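Local coordinates for putative alpha-L-fucosidase (Bacteroides thetaiotaomicron, PDB 4H41), which is probably an alpha-L-fucosidase, a hydrolase of host-glycan sugars built on a TIM barrel, at residues M73-Y78 / L120-R125; M82-P87 / D100-Y105; I195-D200 / D238-Q243; G201-M206 / H246-E251. All blocks are in the same frame, centred on the assembly; numbering follows the deposited sequence.

Contact 1: M73-Y78 / L120-R125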
loop_
_atom_site.group_PDB
_atom_site.type_symbol
_atom_site.label_atom_id
_atom_site.label_comp_id
_atom_site.label_asym_id
_atom_site.label_seq_id
_atom_site.Cartn_x
_atom_site.Cartn_y
_atom_site.Cartn_z
HETATM N N MSE B 73 -18.123 -0.300 17.305
HETATM C CA MSE B 73 -18.087 0.666 16.194
HETATM C C MSE B 73 -17.256 1.812 16.669
HETATM O O MSE B 73 -17.606 2.434 17.655
HETATM C CB MSE B 73 -19.495 1.096 15.801
HETATM C CG MSE B 73 -19.507 1.771 14.431
HETATM SE SE MSE B 73 -21.278 2.472 14.053
HETATM C CE MSE B 73 -21.318 3.696 15.433
ATOM N N ILE B 74 -16.107 2.018 16.075
ATOM C CA ILE B 74 -15.071 2.865 16.687
ATOM C C ILE B 74 -15.458 4.332 16.903
ATOM O O ILE B 74 -15.132 4.864 17.958
ATOM C CB ILE B 74 -13.714 2.703 15.935
ATOM C CG1 ILE B 74 -12.545 3.178 16.806
ATOM C CG2 ILE B 74 -13.732 3.375 14.587
ATOM C CD1 ILE B 74 -11.152 2.721 16.309
ATOM N N ARG B 75 -16.179 4.976 15.979
ATOM C CA ARG B 75 -16.633 6.352 16.189
ATOM C C ARG B 75 -17.837 6.625 15.324
ATOM O O ARG B 75 -17.809 6.480 14.087
ATOM C CB ARG B 75 -15.530 7.396 15.997
ATOM C CG ARG B 75 -14.874 7.424 14.635
ATOM C CD ARG B 75 -13.595 8.234 14.657
ATOM N NE ARG B 75 -12.543 7.644 15.490
ATOM C CZ ARG B 75 -11.656 6.724 15.111
ATOM N NH1 ARG B 75 -11.675 6.231 13.873
ATOM N NH2 ARG B 75 -10.754 6.269 15.972
ATOM N N SER B 76 -18.953 6.962 15.989
ATOM C CA SER B 76 -20.229 7.149 15.338
ATOM C C SER B 76 -20.232 8.283 14.308
ATOM O O SER B 76 -21.089 8.314 13.424
ATOM C CB SER B 76 -21.329 7.357 16.371
ATOM O OG SER B 76 -21.048 8.428 17.252
ATOM N N GLY B 77 -19.255 9.155 14.404
ATOM C CA GLY B 77 -18.938 10.098 13.363
ATOM C C GLY B 77 -17.536 10.629 13.517
ATOM O O GLY B 77 -16.899 10.484 14.572
ATOM N N TYR B 78 -17.037 11.192 12.456
ATOM C CA TYR B 78 -15.730 11.825 12.446
ATOM C C TYR B 78 -15.844 13.094 11.611
ATOM O O TYR B 78 -16.054 13.010 10.396
ATOM C CB TYR B 78 -14.657 10.880 11.935
ATOM C CG TYR B 78 -13.310 11.554 11.853
ATOM C CD1 TYR B 78 -12.777 12.238 12.949
ATOM C CD2 TYR B 78 -12.601 11.586 10.662
ATOM C CE1 TYR B 78 -11.564 12.909 12.861
ATOM C CE2 TYR B 78 -11.378 12.250 10.565
ATOM C CZ TYR B 78 -10.870 12.915 11.664
ATOM O OH TYR B 78 -9.713 13.636 11.590
ATOM N N LEU B 120 -18.311 6.832 20.604
ATOM C CA LEU B 120 -18.751 8.218 20.639
ATOM C C LEU B 120 -18.251 9.000 19.435
ATOM O O LEU B 120 -17.318 8.608 18.731
ATOM C CB LEU B 120 -18.311 8.890 21.962
ATOM C CG LEU B 120 -18.909 8.295 23.241
ATOM C CD1 LEU B 120 -18.582 9.152 24.436
ATOM C CD2 LEU B 120 -20.447 8.117 23.108
ATOM N N TYR B 121 -18.912 10.131 19.207
ATOM C CA TYR B 121 -18.628 11.000 18.086
ATOM C C TYR B 121 -17.277 11.712 18.284
ATOM O O TYR B 121 -16.968 12.162 19.387
ATOM C CB TYR B 121 -19.774 12.020 17.930
ATOM C CG TYR B 121 -19.533 13.073 16.876
ATOM C CD1 TYR B 121 -19.491 12.741 15.528
ATOM C CD2 TYR B 121 -19.292 14.392 17.230
ATOM C CE1 TYR B 121 -19.237 13.709 14.551
ATOM C CE2 TYR B 121 -19.028 15.362 16.271
ATOM C CZ TYR B 121 -18.980 15.015 14.932
ATOM O OH TYR B 121 -18.664 16.007 14.046
ATOM N N ASP B 122 -16.531 11.859 17.202
ATOM C CA ASP B 122 -15.244 12.554 17.165
ATOM C C ASP B 122 -15.392 13.781 16.265
ATOM O O ASP B 122 -15.457 13.659 15.036
ATOM C CB ASP B 122 -14.159 11.594 16.661
ATOM C CG ASP B 122 -12.740 12.159 16.652
ATOM O OD1 ASP B 122 -12.581 13.390 16.845
ATOM O OD2 ASP B 122 -11.807 11.399 16.364
ATOM N N SER B 123 -15.441 14.975 16.864
ATOM C CA SER B 123 -15.668 16.204 16.079
ATOM C C SER B 123 -14.462 16.733 15.333
ATOM O O SER B 123 -14.643 17.618 14.500
ATOM C CB SER B 123 -16.174 17.338 16.976
ATOM O OG SER B 123 -15.123 17.920 17.738
ATOM N N GLY B 124 -13.269 16.300 15.690
ATOM C CA GLY B 124 -12.025 16.810 15.131
ATOM C C GLY B 124 -11.425 17.949 15.945
ATOM O O GLY B 124 -10.247 18.251 15.792
ATOM N N ARG B 125 -12.202 18.568 16.855
ATOM C CA ARG B 125 -11.758 19.718 17.656
ATOM C C ARG B 125 -10.632 19.346 18.614
ATOM O O ARG B 125 -9.679 20.108 18.759
ATOM C CB ARG B 125 -12.923 20.314 18.460
ATOM C CG ARG B 125 -13.931 21.028 17.577
ATOM C CD ARG B 125 -15.038 21.682 18.403
ATOM N NE ARG B 125 -16.200 21.977 17.557
ATOM C CZ ARG B 125 -17.297 21.232 17.424
ATOM N NH1 ARG B 125 -17.449 20.129 18.139
ATOM N NH2 ARG B 125 -18.270 21.610 16.600
HETATM O O HOH W 1 -11.651 8.977 17.853
#
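Arg75 and Leu120 meet just beyond barrel strand 70-73, where the Arg75 CA hydrogen is turned to Leu120 O, CA to O 3.5 Å. The Arg75 side chain, bent at chi3 (66°), lies beside that of Asp122, both pointing the same way. Arg75 NE and Asp122 OD2 form a long salt bridge of 3.9 Å, through charge alone, because the oxygen lies well out of the guanidinium plane. A water makes the directional link, accepting from NE and donating to OD2, while NH1 is held by Ile42 O. Ser76 OG packs against Tyr121 CB at 3.9 Å but is hydrogen-bonded to Gly119 O. Gly77 CA abuts the edge of the Tyr121 ring, 3.5 Å from CD1, and Gly77 O accepts from Asp122 N at 3.0 Å, the donor standing above the carbonyl plane. Tyr78 completes a single backbone bridge, its CA 3.2 Å from Asp122 O. Its ring lies alongside the Asp122 carboxylate, the planes 61° apart, with CD1 3.6 Å from OD2. Asp122 OD1 closes an Asx turn onto Gly124 N, and OD2 also binds Trp127 and His44. The contact thus joins the loops after adjacent barrel strands 70-73 and 115-119, at the base of the small hairpin 77-78/81-82, with helix 136-151 packed on Leu120 and Tyr121.

Contact 2: M82-P87 / D100-Y105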
loop_
_atom_site.group_PDB
_atom_site.type_symbol
_atom_site.label_atom_id
_atom_site.label_comp_id
_atom_site.label_asym_id
_atom_site.label_seq_id
_atom_site.Cartn_x
_atom_site.Cartn_y
_atom_site.Cartn_z
HETATM N N MSE B 82 -20.724 10.583 9.221
HETATM C CA MSE B 82 -21.472 9.903 10.264
HETATM C C MSE B 82 -21.874 8.502 9.811
HETATM O O MSE B 82 -21.903 8.191 8.623
HETATM C CB MSE B 82 -22.697 10.710 10.697
HETATM C CG MSE B 82 -23.738 10.845 9.610
HETATM SE SE MSE B 82 -25.233 12.001 10.098
HETATM C CE MSE B 82 -24.463 13.662 9.727
ATOM N N THR B 83 -22.206 7.675 10.796
ATOM C CA THR B 83 -22.565 6.271 10.598
ATOM C C THR B 83 -24.054 6.009 10.656
ATOM O O THR B 83 -24.471 4.873 10.437
ATOM C CB THR B 83 -21.881 5.417 11.678
ATOM O OG1 THR B 83 -22.367 5.775 12.966
ATOM C CG2 THR B 83 -20.381 5.500 11.619
ATOM N N TYR B 84 -24.852 7.001 11.028
ATOM C CA TYR B 84 -26.305 6.846 11.138
ATOM C C TYR B 84 -26.964 8.218 10.858
ATOM O O TYR B 84 -26.264 9.233 10.943
ATOM C CB TYR B 84 -26.670 6.307 12.532
ATOM C CG TYR B 84 -26.500 7.315 13.645
ATOM C CD1 TYR B 84 -25.246 7.595 14.172
ATOM C CD2 TYR B 84 -27.593 8.000 14.166
ATOM C CE1 TYR B 84 -25.077 8.555 15.164
ATOM C CE2 TYR B 84 -27.440 8.938 15.185
ATOM C CZ TYR B 84 -26.184 9.162 15.727
ATOM O OH TYR B 84 -25.990 10.165 16.640
ATOM N N PRO B 85 -28.283 8.268 10.590
ATOM C CA PRO B 85 -28.924 9.547 10.229
ATOM C C PRO B 85 -29.238 10.377 11.463
ATOM O O PRO B 85 -30.378 10.442 11.905
ATOM C CB PRO B 85 -30.180 9.112 9.466
ATOM C CG PRO B 85 -30.525 7.799 10.048
ATOM C CD PRO B 85 -29.219 7.141 10.424
ATOM N N SER B 86 -28.197 10.982 12.032
ATOM C CA SER B 86 -28.287 11.785 13.251
ATOM C C SER B 86 -29.039 13.087 13.040
ATOM O O SER B 86 -28.494 13.977 12.399
ATOM C CB SER B 86 -26.879 12.125 13.745
ATOM O OG SER B 86 -26.874 13.162 14.713
ATOM N N PRO B 87 -30.229 13.304 13.650
ATOM C CA PRO B 87 -30.888 14.608 13.491
ATOM C C PRO B 87 -29.990 15.759 13.959
ATOM O O PRO B 87 -29.907 16.777 13.295
ATOM C CB PRO B 87 -32.155 14.484 14.367
ATOM C CG PRO B 87 -32.399 13.039 14.448
ATOM C CD PRO B 87 -31.063 12.377 14.435
ATOM N N ASP B 100 -27.544 3.288 7.105
ATOM C CA ASP B 100 -27.548 3.393 8.557
ATOM C C ASP B 100 -26.713 2.210 9.097
ATOM O O ASP B 100 -27.217 1.097 9.235
ATOM C CB ASP B 100 -28.977 3.399 9.138
ATOM C CG ASP B 100 -29.023 3.555 10.648
ATOM O OD1 ASP B 100 -27.953 3.416 11.303
ATOM O OD2 ASP B 100 -30.133 3.777 11.195
ATOM N N LEU B 101 -25.422 2.444 9.331
ATOM C CA LEU B 101 -24.511 1.397 9.814
ATOM C C LEU B 101 -24.813 0.976 11.226
ATOM O O LEU B 101 -24.574 -0.181 11.584
ATOM C CB LEU B 101 -23.048 1.857 9.733
ATOM C CG LEU B 101 -22.548 2.194 8.337
ATOM C CD1 LEU B 101 -21.120 2.764 8.384
ATOM C CD2 LEU B 101 -22.572 0.963 7.432
ATOM N N VAL B 102 -25.306 1.889 12.065
ATOM C CA VAL B 102 -25.635 1.549 13.460
ATOM C C VAL B 102 -26.744 0.479 13.460
ATOM O O VAL B 102 -26.599 -0.560 14.111
ATOM C CB VAL B 102 -25.999 2.794 14.287
ATOM C CG1 VAL B 102 -26.439 2.400 15.674
ATOM C CG2 VAL B 102 -24.795 3.729 14.389
ATOM N N ASP B 103 -27.804 0.710 12.680
ATOM C CA ASP B 103 -28.899 -0.247 12.513
ATOM C C ASP B 103 -28.348 -1.577 11.999
ATOM O O ASP B 103 -28.672 -2.632 12.537
ATOM C CB ASP B 103 -29.938 0.295 11.522
ATOM C CG ASP B 103 -30.911 -0.771 11.031
ATOM O OD1 ASP B 103 -31.776 -1.188 11.820
ATOM O OD2 ASP B 103 -30.751 -1.243 9.878
HETATM N N MSE B 104 -27.493 -1.525 10.978
HETATM C CA MSE B 104 -26.957 -2.739 10.374
HETATM C C MSE B 104 -26.145 -3.530 11.362
HETATM O O MSE B 104 -26.369 -4.736 11.494
HETATM C CB MSE B 104 -26.080 -2.414 9.150
HETATM C CG MSE B 104 -25.670 -3.647 8.383
HETATM SE SE MSE B 104 -24.288 -3.219 7.127
HETATM C CE MSE B 104 -22.842 -2.893 8.420
ATOM N N TYR B 105 -25.193 -2.885 12.031
ATOM C CA TYR B 105 -24.352 -3.593 13.004
ATOM C C TYR B 105 -25.148 -4.134 14.168
ATOM O O TYR B 105 -24.859 -5.226 14.630
ATOM C CB TYR B 105 -23.224 -2.705 13.533
ATOM C CG TYR B 105 -22.189 -2.360 12.500
ATOM C CD1 TYR B 105 -21.623 -3.346 11.686
ATOM C CD2 TYR B 105 -21.688 -1.068 12.391
ATOM C CE1 TYR B 105 -20.612 -3.042 10.786
ATOM C CE2 TYR B 105 -20.678 -0.757 11.484
ATOM C CZ TYR B 105 -20.143 -1.747 10.688
ATOM O OH TYR B 105 -19.125 -1.444 9.824
#
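Thr83 O is gripped by two amides at the start of helix 101-111. Leu101 N donates at 2.8 Å to Thr83 O and arrives nearly along the C=O axis, although the N-H...O angle is only 133°. Val102 N adds a weak bond to the same oxygen, 3.5 Å long. Asp100 is the N-cap of this helix: its CG is anti to the backbone N (chi1 -178°), and OD1 accepts from Asp103 N at 3.0 Å in an almost straight bond (176°), met from above the carboxylate plane. OD2 is bound by Tyr150 OH. The segment 82-87 lies against this cap, Tyr84 CB resting 3.4 Å from Asp100 OD1. The Pro85 ring crosses the Asp100 side chain at about a right angle, its CD 3.6 Å from OD2. Deeper in, the Val102 CG2 methyl fits between Thr83 and Tyr84, touching Thr83 OG1 at 3.5 Å and Tyr84 CB at 3.7 Å. Thr83 OG1 is tied to Ser76 O, and Tyr84 OH to Glu145 on helix 136-151. Ile25 of the second subunit packs on Pro85 and Asp100, so this edge of the contact belongs to the assembly interface. Chemically, a loop carbonyl and a carboxylate together supply acceptors for the first amides of a helix; the partial positive charge of that helix end would be expected to stabilise an ionised Asp100, while the aliphatic carbons of Tyr84 and Pro85 shield one flank of the polar cap.

Contact 3: I195-D200 / D238-Q243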
loop_
_atom_site.group_PDB
_atom_site.type_symbol
_atom_site.label_atom_id
_atom_site.label_comp_id
_atom_site.label_asym_id
_atom_site.label_seq_id
_atom_site.Cartn_x
_atom_site.Cartn_y
_atom_site.Cartn_z
ATOM N N ILE B 195 -12.278 2.777 27.334
ATOM C CA ILE B 195 -11.399 3.630 26.549
ATOM C C ILE B 195 -10.301 2.745 25.916
ATOM O O ILE B 195 -10.001 1.676 26.434
ATOM C CB ILE B 195 -10.795 4.792 27.387
ATOM C CG1 ILE B 195 -9.994 4.300 28.610
ATOM C CG2 ILE B 195 -11.858 5.803 27.769
ATOM C CD1 ILE B 195 -9.119 5.353 29.219
ATOM N N SER B 196 -9.697 3.205 24.841
ATOM C CA SER B 196 -8.585 2.513 24.183
ATOM C C SER B 196 -7.468 3.524 23.865
ATOM O O SER B 196 -7.267 3.954 22.723
ATOM C CB SER B 196 -9.030 1.747 22.938
ATOM O OG SER B 196 -7.937 0.961 22.471
ATOM N N PRO B 197 -6.762 3.958 24.912
ATOM C CA PRO B 197 -5.629 4.887 24.715
ATOM C C PRO B 197 -4.430 4.152 24.102
ATOM O O PRO B 197 -4.523 2.961 23.837
ATOM C CB PRO B 197 -5.322 5.346 26.142
ATOM C CG PRO B 197 -5.727 4.177 27.000
ATOM C CD PRO B 197 -6.890 3.557 26.324
ATOM N N TRP B 198 -3.318 4.839 23.904
ATOM C CA TRP B 198 -2.095 4.211 23.383
ATOM C C TRP B 198 -0.939 4.556 24.328
ATOM O O TRP B 198 -1.100 5.377 25.223
ATOM C CB TRP B 198 -1.826 4.592 21.912
ATOM C CG TRP B 198 -1.235 5.946 21.666
ATOM C CD1 TRP B 198 0.083 6.239 21.498
ATOM C CD2 TRP B 198 -1.954 7.150 21.365
ATOM N NE1 TRP B 198 0.239 7.586 21.231
ATOM C CE2 TRP B 198 -0.997 8.156 21.097
ATOM C CE3 TRP B 198 -3.312 7.504 21.386
ATOM C CZ2 TRP B 198 -1.356 9.491 20.896
ATOM C CZ3 TRP B 198 -3.665 8.813 21.113
ATOM C CH2 TRP B 198 -2.700 9.797 20.919
ATOM N N ILE B 199 0.167 3.843 24.204
ATOM C CA ILE B 199 1.362 4.046 25.025
ATOM C C ILE B 199 2.278 4.948 24.231
ATOM O O ILE B 199 2.522 4.678 23.069
ATOM C CB ILE B 199 2.065 2.721 25.424
ATOM C CG1 ILE B 199 1.069 1.780 26.152
ATOM C CG2 ILE B 199 3.311 3.020 26.278
ATOM C CD1 ILE B 199 1.523 0.346 26.250
ATOM N N ASP B 200 2.836 5.969 24.855
ATOM C CA ASP B 200 3.701 6.938 24.150
ATOM C C ASP B 200 5.133 6.379 23.973
ATOM O O ASP B 200 6.127 6.955 24.452
ATOM C CB ASP B 200 3.716 8.230 24.965
ATOM C CG ASP B 200 4.451 9.374 24.321
ATOM O OD1 ASP B 200 4.421 9.470 23.065
ATOM O OD2 ASP B 200 5.061 10.170 25.061
ATOM N N ASP B 238 -15.269 1.482 32.897
ATOM C CA ASP B 238 -15.124 0.122 33.431
ATOM C C ASP B 238 -13.857 -0.599 33.021
ATOM O O ASP B 238 -13.418 -1.476 33.744
ATOM C CB ASP B 238 -16.299 -0.756 33.015
ATOM C CG ASP B 238 -17.622 -0.217 33.546
ATOM O OD1 ASP B 238 -17.735 0.001 34.773
ATOM O OD2 ASP B 238 -18.472 0.117 32.743
ATOM N N ALA B 239 -13.340 -0.314 31.850
ATOM C CA ALA B 239 -12.170 -1.004 31.323
ATOM C C ALA B 239 -11.303 -0.075 30.554
ATOM O O ALA B 239 -11.761 0.925 29.988
ATOM C CB ALA B 239 -12.607 -2.160 30.420
ATOM N N CYS B 240 -10.032 -0.431 30.478
ATOM C CA CYS B 240 -9.081 0.301 29.663
ATOM C C CYS B 240 -8.405 -0.741 28.781
ATOM O O CYS B 240 -8.000 -1.820 29.282
ATOM C CB CYS B 240 -8.073 1.070 30.506
ATOM S SG CYS B 240 -6.926 2.065 29.528
ATOM N N ALA B 241 -8.333 -0.455 27.484
ATOM C CA ALA B 241 -7.769 -1.352 26.467
ATOM C C ALA B 241 -6.644 -0.655 25.754
ATOM O O ALA B 241 -6.827 -0.161 24.641
ATOM C CB ALA B 241 -8.862 -1.789 25.477
ATOM N N PHE B 242 -5.474 -0.577 26.374
ATOM C CA PHE B 242 -4.375 0.106 25.691
ATOM C C PHE B 242 -4.071 -0.556 24.363
ATOM O O PHE B 242 -4.002 -1.776 24.267
ATOM C CB PHE B 242 -3.068 0.144 26.496
ATOM C CG PHE B 242 -2.945 1.279 27.476
ATOM C CD1 PHE B 242 -2.445 2.509 27.078
ATOM C CD2 PHE B 242 -3.292 1.107 28.807
ATOM C CE1 PHE B 242 -2.351 3.556 27.983
ATOM C CE2 PHE B 242 -3.198 2.153 29.705
ATOM C CZ PHE B 242 -2.715 3.364 29.291
ATOM N N GLN B 243 -3.870 0.280 23.345
ATOM C CA GLN B 243 -3.325 -0.133 22.065
ATOM C C GLN B 243 -1.936 -0.668 22.390
ATOM O O GLN B 243 -1.197 -0.017 23.129
ATOM C CB GLN B 243 -3.273 1.046 21.097
ATOM C CG GLN B 243 -4.650 1.556 20.744
ATOM C CD GLN B 243 -4.584 2.903 20.075
ATOM O OE1 GLN B 243 -3.817 3.081 19.154
ATOM N NE2 GLN B 243 -5.371 3.895 20.534
HETATM O O HOH W 2 0.776 1.532 22.273
#
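Ser196 OG stands anti to its backbone N (chi1 -172°), which brings it to Ala241 O, and across the same pair of segments Gln243 CG lies anti to its carbonyl carbon (chi1 -65°) at the root of an extended chain reaching back to Ser196. The serine hydroxyl donates at 2.7 Å to Ala241 O, nearly in line with that carbonyl, and is also bound to Asn273. Gln243 NE2 donates to Ser196 O at 2.9 Å, the acceptor lying in the amide plane, and has a second partner in Glu165. Trp198 CB packs 3.7 Å from Gln243 CD. Ile195 pairs with Cys240 as in parallel strands, through Ile195 N to Ala239 O and Ala241 N to Ile195 O (2.9 Å); further on Gln243 N donates to Pro197 O at 2.8 Å, almost straight at 175°. A water links Ile199 N to Gln243 O. On the other side of the backbone, Pro197 CG sits over one face of the Phe242 ring in a CH-pi contact, 3.7 Å from the ring centroid, and also touches Cys240 SG at 3.5 Å. Ile199 crosses the Phe242 side chain at about a right angle. Trp198 O, at the ring edge, is a buried carbonyl with no polar partner. The contact extends the pairing of adjacent barrel strands 193-195 and 239-243; helix 219-233 packs on Ile195, Pro197 and Cys240, and strand 269-273 flanks Ala239, Ala241 and Gln243.

Contact 4: G201-M206 / H246-E251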
loop_
_atom_site.group_PDB
_atom_site.type_symbol
_atom_site.label_atom_id
_atom_site.label_comp_id
_atom_site.label_asym_id
_atom_site.label_seq_id
_atom_site.Cartn_x
_atom_site.Cartn_y
_atom_site.Cartn_z
ATOM N N GLY B 201 5.204 5.259 23.272
ATOM C CA GLY B 201 6.436 4.514 23.085
ATOM C C GLY B 201 7.256 4.901 21.884
ATOM O O GLY B 201 6.967 5.882 21.204
ATOM N N LYS B 202 8.262 4.064 21.584
ATOM C CA LYS B 202 9.208 4.367 20.530
ATOM C C LYS B 202 8.610 4.399 19.142
ATOM O O LYS B 202 9.222 4.979 18.252
ATOM C CB LYS B 202 10.415 3.420 20.554
ATOM C CG LYS B 202 10.074 1.955 20.261
ATOM C CD LYS B 202 11.363 1.120 20.061
ATOM C CE LYS B 202 12.146 0.964 21.352
ATOM N NZ LYS B 202 13.189 -0.117 21.263
ATOM N N LYS B 203 7.457 3.760 18.923
ATOM C CA LYS B 203 6.807 3.787 17.617
ATOM C C LYS B 203 5.691 4.843 17.555
ATOM O O LYS B 203 4.998 4.894 16.545
ATOM C CB LYS B 203 6.250 2.415 17.243
ATOM C CG LYS B 203 7.256 1.296 17.457
ATOM C CD LYS B 203 6.758 -0.061 16.975
ATOM C CE LYS B 203 7.645 -1.164 17.524
ATOM N NZ LYS B 203 7.213 -2.513 17.082
ATOM N N ALA B 204 5.515 5.679 18.599
ATOM C CA ALA B 204 4.503 6.744 18.587
ATOM C C ALA B 204 5.142 7.947 17.894
ATOM O O ALA B 204 5.586 8.882 18.554
ATOM C CB ALA B 204 4.044 7.087 19.993
ATOM N N ILE B 205 5.261 7.855 16.576
ATOM C CA ILE B 205 5.981 8.835 15.739
ATOM C C ILE B 205 5.038 9.791 14.977
ATOM O O ILE B 205 5.527 10.801 14.461
ATOM C CB ILE B 205 6.995 8.165 14.739
ATOM C CG1 ILE B 205 6.441 6.921 13.999
ATOM C CG2 ILE B 205 8.311 7.810 15.434
ATOM C CD1 ILE B 205 5.106 7.118 13.182
HETATM N N MSE B 206 3.727 9.491 14.890
HETATM C CA MSE B 206 2.779 10.348 14.162
HETATM C C MSE B 206 2.422 11.571 14.999
HETATM O O MSE B 206 3.197 12.524 15.051
HETATM C CB MSE B 206 1.501 9.571 13.789
ATOM N N HIS B 246 2.671 0.546 20.103
ATOM C CA HIS B 246 3.657 1.627 20.031
ATOM C C HIS B 246 4.923 1.373 20.845
ATOM O O HIS B 246 5.833 2.198 20.803
ATOM C CB HIS B 246 3.035 2.959 20.451
ATOM C CG HIS B 246 1.842 3.347 19.626
ATOM N ND1 HIS B 246 0.589 2.849 19.909
ATOM C CD2 HIS B 246 1.751 4.135 18.532
ATOM C CE1 HIS B 246 -0.238 3.405 19.022
ATOM N NE2 HIS B 246 0.414 4.201 18.195
ATOM N N ILE B 247 5.000 0.248 21.544
ATOM C CA ILE B 247 6.176 -0.138 22.320
ATOM C C ILE B 247 6.841 -1.311 21.600
ATOM O O ILE B 247 6.196 -2.018 20.822
ATOM C CB ILE B 247 5.839 -0.471 23.798
ATOM C CG1 ILE B 247 4.796 -1.570 23.928
ATOM C CG2 ILE B 247 5.416 0.803 24.547
ATOM C CD1 ILE B 247 4.584 -2.046 25.378
ATOM N N ASP B 248 8.088 -1.562 21.932
ATOM C CA ASP B 248 8.817 -2.698 21.350
ATOM C C ASP B 248 8.367 -4.001 22.004
ATOM O O ASP B 248 7.830 -4.008 23.127
ATOM C CB ASP B 248 10.312 -2.489 21.476
ATOM C CG ASP B 248 11.161 -3.104 20.367
ATOM O OD1 ASP B 248 10.621 -3.950 19.591
ATOM O OD2 ASP B 248 12.340 -2.693 20.230
ATOM N N TYR B 249 8.599 -5.109 21.321
ATOM C CA TYR B 249 8.112 -6.427 21.778
ATOM C C TYR B 249 8.813 -6.910 23.051
ATOM O O TYR B 249 8.229 -7.695 23.773
ATOM C CB TYR B 249 8.190 -7.502 20.672
ATOM C CG TYR B 249 7.519 -7.026 19.405
ATOM C CD1 TYR B 249 6.138 -7.033 19.282
ATOM C CD2 TYR B 249 8.258 -6.459 18.377
ATOM C CE1 TYR B 249 5.506 -6.484 18.162
ATOM C CE2 TYR B 249 7.639 -5.944 17.239
ATOM C CZ TYR B 249 6.261 -5.949 17.143
ATOM O OH TYR B 249 5.635 -5.368 16.061
ATOM N N ASP B 250 9.985 -6.389 23.356
ATOM C CA ASP B 250 10.685 -6.743 24.594
ATOM C C ASP B 250 10.288 -5.761 25.754
ATOM O O ASP B 250 10.814 -5.879 26.861
ATOM C CB ASP B 250 12.197 -6.764 24.385
ATOM C CG ASP B 250 12.805 -5.497 23.854
ATOM O OD1 ASP B 250 12.073 -4.505 23.711
ATOM O OD2 ASP B 250 14.020 -5.510 23.534
ATOM N N GLU B 251 9.350 -4.826 25.511
ATOM C CA GLU B 251 8.842 -3.901 26.536
ATOM C C GLU B 251 7.435 -4.269 26.992
ATOM O O GLU B 251 6.897 -3.615 27.879
ATOM C CB GLU B 251 8.824 -2.465 25.979
ATOM C CG GLU B 251 10.206 -1.996 25.608
ATOM C CD GLU B 251 10.277 -0.618 24.980
ATOM O OE1 GLU B 251 9.408 -0.263 24.145
ATOM O OE2 GLU B 251 11.287 0.066 25.250
HETATM O O HOH W 3 8.808 2.278 23.772
HETATM O O HOH W 4 13.274 -2.069 23.585
HETATM O O HOH W 5 4.633 -3.038 17.974
HETATM O O HOH W 6 9.956 -3.276 17.278
#
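Gly201 to Ala204 form a type I beta turn laid against His246, whose O accepts from Lys203 N at 2.9 Å while Gly201 CA passes within 3.3 Å of the same oxygen. Two lysines then reach across in different ways. The Lys202 chain bends about its CG-CD bond (chi3 69°) and crosses Asp248 obliquely, its NZ forming a salt bridge of 2.9 Å with OD2, which is met on the anti side. A water accepts from NZ and donates to Asp250 OD1, bridging the two, and Glu251 OE2 adds negative charge nearby without a salt bridge. Lys203 is extended: its CB and CG pack against His246 O, its CE passes 3.7 Å from Ile247 O, and the chain crosses the Tyr249 side chain at about a right angle, NZ ending 3.5 Å from CE2. The strongest partner of Lys203 NZ is Asp280, which also binds Tyr249 OH, and another water connects NZ to Asp248 OD1. Within 246-251, Glu251 OE1 accepts from Asp248 N at 2.9 Å, and also from a water carried by Lys202 N. At the other end Ala204 CA touches the His246 ring, 3.8 Å from CD2. Lys80 of the third subunit forms a salt bridge with Asp250, so the outer side of this contact faces the assembly. The arrangement is one of two neighbouring beta-to-alpha loops of a TIM barrel, after strands 193-195 and 239-243, clasped by a turn and by charged, water-bridged side chains.

In the fold
All four contacts belong to one eight-stranded TIM barrel: contacts 1, 3 and 4 involve loops after barrel strands, contact 3 also taking in strand 239-243, while contact 2 sits at the start of helix 101-111. Contact 2 falls within the chain spanned by contact 1; their centres are about 12 Å apart, and Ser76 and Thr83 join them. Contacts 3 and 4 follow later, their segments alternating; with centres about 14 Å apart, they touch through Trp198, Ile199, His246 and Ile247. Contacts 2 and 4, centres about 35 Å apart, lie on opposite sides of the chain's centre. Unidentified bound material, probably from the crystallisation liquor, lies near Ile74, Ser196 and His246, consistent with a pocket at the C-terminal strand ends, where TIM-barrel enzymes carry their active sites.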